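Local coordinates for protein integrase (Enterobacteria phage lambda, PDB 1AE9) that integrates the phage genome into the host genome by site-specific recombination and, with excisionase, excises the prophage; this piece is its tyrosine-recombinase catalytic domain, at residues A[7-12]-A[26-31]. Sequence-based numbering, arbitrary orientation.
Sequences DEYLKI and AMELAV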
loop_
_atom_site.group_PDB
_atom_site.type_symbol
_atom_site.label_atom_id
_atom_site.label_comp_id
_atom_site.label_asym_id
_atom_site.label_seq_id
_atom_site.Cartn_x
_atom_site.Cartn_y
_atom_site.Cartn_z
ATOM N N ASP A 7 10.231 6.636 -27.244
ATOM C CA ASP A 7 11.366 7.531 -27.004
ATOM C C ASP A 7 11.361 8.028 -25.544
ATOM O O ASP A 7 12.421 8.140 -24.915
ATOM C CB ASP A 7 11.364 8.711 -28.000
ATOM C CG ASP A 7 12.730 9.419 -28.098
ATOM O OD1 ASP A 7 13.719 8.792 -28.536
ATOM O OD2 ASP A 7 12.821 10.613 -27.748
ATOM N N GLU A 8 10.172 8.282 -25.001
ATOM C CA GLU A 8 10.038 8.742 -23.621
ATOM C C GLU A 8 10.441 7.635 -22.653
ATOM O O GLU A 8 11.052 7.911 -21.618
ATOM C CB GLU A 8 8.611 9.230 -23.345
ATOM C CG GLU A 8 8.294 10.557 -24.034
ATOM C CD GLU A 8 6.827 10.964 -23.952
ATOM O OE1 GLU A 8 5.961 10.093 -23.727
ATOM O OE2 GLU A 8 6.536 12.166 -24.132
ATOM N N TYR A 9 10.119 6.389 -23.000
ATOM C CA TYR A 9 10.488 5.227 -22.188
ATOM C C TYR A 9 12.010 5.192 -22.036
ATOM O O TYR A 9 12.533 4.903 -20.954
ATOM C CB TYR A 9 10.004 3.931 -22.866
ATOM C CG TYR A 9 10.658 2.645 -22.379
ATOM C CD1 TYR A 9 11.950 2.304 -22.785
ATOM C CD2 TYR A 9 9.995 1.778 -21.508
ATOM C CE1 TYR A 9 12.572 1.137 -22.333
ATOM C CE2 TYR A 9 10.610 0.598 -21.049
ATOM C CZ TYR A 9 11.900 0.291 -21.467
ATOM O OH TYR A 9 12.541 -0.848 -21.029
ATOM N N LEU A 10 12.720 5.462 -23.131
ATOM C CA LEU A 10 14.180 5.456 -23.115
ATOM C C LEU A 10 14.778 6.580 -22.264
ATOM O O LEU A 10 15.830 6.395 -21.638
ATOM C CB LEU A 10 14.735 5.481 -24.551
ATOM C CG LEU A 10 14.510 4.181 -25.346
ATOM C CD1 LEU A 10 14.957 4.334 -26.792
ATOM C CD2 LEU A 10 15.252 3.030 -24.693
ATOM N N LYS A 11 14.118 7.738 -22.224
ATOM C CA LYS A 11 14.609 8.859 -21.406
ATOM C C LYS A 11 14.502 8.474 -19.925
ATOM O O LYS A 11 15.428 8.704 -19.139
ATOM C CB LYS A 11 13.802 10.136 -21.673
ATOM C CG LYS A 11 13.768 10.579 -23.127
ATOM C CD LYS A 11 15.164 10.808 -23.691
ATOM C CE LYS A 11 15.095 11.381 -25.103
ATOM N NZ LYS A 11 16.438 11.496 -25.718
ATOM N N ILE A 12 13.371 7.881 -19.553
ATOM C CA ILE A 12 13.142 7.442 -18.179
ATOM C C ILE A 12 14.112 6.309 -17.838
ATOM O O ILE A 12 14.666 6.262 -16.732
ATOM C CB ILE A 12 11.683 6.965 -17.986
ATOM C CG1 ILE A 12 10.720 8.139 -18.215
ATOM C CG2 ILE A 12 11.507 6.347 -16.595
ATOM C CD1 ILE A 12 9.234 7.779 -18.177
ATOM N N ALA A 26 12.223 -4.324 -14.343
ATOM C CA ALA A 26 10.769 -4.353 -14.224
ATOM C C ALA A 26 10.156 -3.607 -15.419
ATOM O O ALA A 26 9.126 -4.031 -15.955
ATOM C CB ALA A 26 10.327 -3.721 -12.917
ATOM N N MET A 27 10.801 -2.514 -15.842
ATOM C CA MET A 27 10.330 -1.727 -16.993
ATOM C C MET A 27 10.345 -2.582 -18.260
ATOM O O MET A 27 9.360 -2.628 -19.008
ATOM C CB MET A 27 11.189 -0.471 -17.205
ATOM C CG MET A 27 10.892 0.666 -16.227
ATOM S SD MET A 27 12.040 2.051 -16.336
ATOM C CE MET A 27 11.607 2.683 -18.000
ATOM N N GLU A 28 11.454 -3.282 -18.482
ATOM C CA GLU A 28 11.578 -4.140 -19.653
ATOM C C GLU A 28 10.540 -5.257 -19.632
ATOM O O GLU A 28 9.872 -5.516 -20.639
ATOM C CB GLU A 28 12.974 -4.739 -19.724
ATOM C CG GLU A 28 14.049 -3.734 -20.064
ATOM C CD GLU A 28 15.437 -4.344 -20.099
ATOM O OE1 GLU A 28 15.605 -5.508 -19.679
ATOM O OE2 GLU A 28 16.375 -3.646 -20.537
ATOM N N LEU A 29 10.378 -5.893 -18.475
ATOM C CA LEU A 29 9.426 -6.985 -18.336
ATOM C C LEU A 29 7.984 -6.505 -18.558
ATOM O O LEU A 29 7.168 -7.212 -19.142
ATOM C CB LEU A 29 9.592 -7.651 -16.966
ATOM C CG LEU A 29 9.313 -9.154 -16.882
ATOM C CD1 LEU A 29 10.299 -9.924 -17.765
ATOM C CD2 LEU A 29 9.432 -9.619 -15.433
ATOM N N ALA A 30 7.681 -5.286 -18.132
ATOM C CA ALA A 30 6.348 -4.726 -18.304
ATOM C C ALA A 30 6.013 -4.523 -19.783
ATOM O O ALA A 30 4.887 -4.798 -20.212
ATOM C CB ALA A 30 6.239 -3.402 -17.567
ATOM N N VAL A 31 6.982 -4.033 -20.553
ATOM C CA VAL A 31 6.772 -3.784 -21.979
ATOM C C VAL A 31 6.768 -5.060 -22.822
ATOM O O VAL A 31 5.924 -5.217 -23.693
ATOM C CB VAL A 31 7.807 -2.756 -22.554
ATOM C CG1 VAL A 31 7.612 -2.575 -24.068
ATOM C CG2 VAL A 31 7.648 -1.400 -21.853
HETATM O O HOH W 1 15.035 -1.381 -22.335
#
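One face of the Tyr9 ring carries the methyl of Met27, whose CE sits 4.1 Å from the ring centroid and 23° off the normal, a CH-pi contact displaced toward the rim at CE2. A water and Leu10 CD2 lie in the ring plane at the edge, while Val31 CG2 meets Tyr9 CE2 obliquely at 3.7 Å. With CG anti to the backbone N (chi1 162°), the tyrosine spans the gap between segments 7-12 and 26-31, which run nearly antiparallel with their axes 11.9 Å apart at closest approach. Met27 runs alongside the tyrosine from the other helix, its chain pointing the other way and bent at chi3 (67°) so that CE also reaches Ile12 CG2, 3.9 Å away. The segments belong to helices 6-15 and 21-33 of the tyrosine recombinase catalytic domain; Leu134 of helix 133-145, which also contains the predicted catalytic Arg135, packs on both Tyr9 and Val31. At the ring's tip, Tyr9 OH lies 3.4 Å from Glu28 CG, and the Glu28 carboxylate is nearly coplanar with the ring. Water 1 bridges them, 2.9 Å from Tyr9 OH and donating to Glu28 OE2. That carboxylate is further held by Thr82 and Lys85 (salt bridge) at OE1, and by Tyr13 OH at OE2.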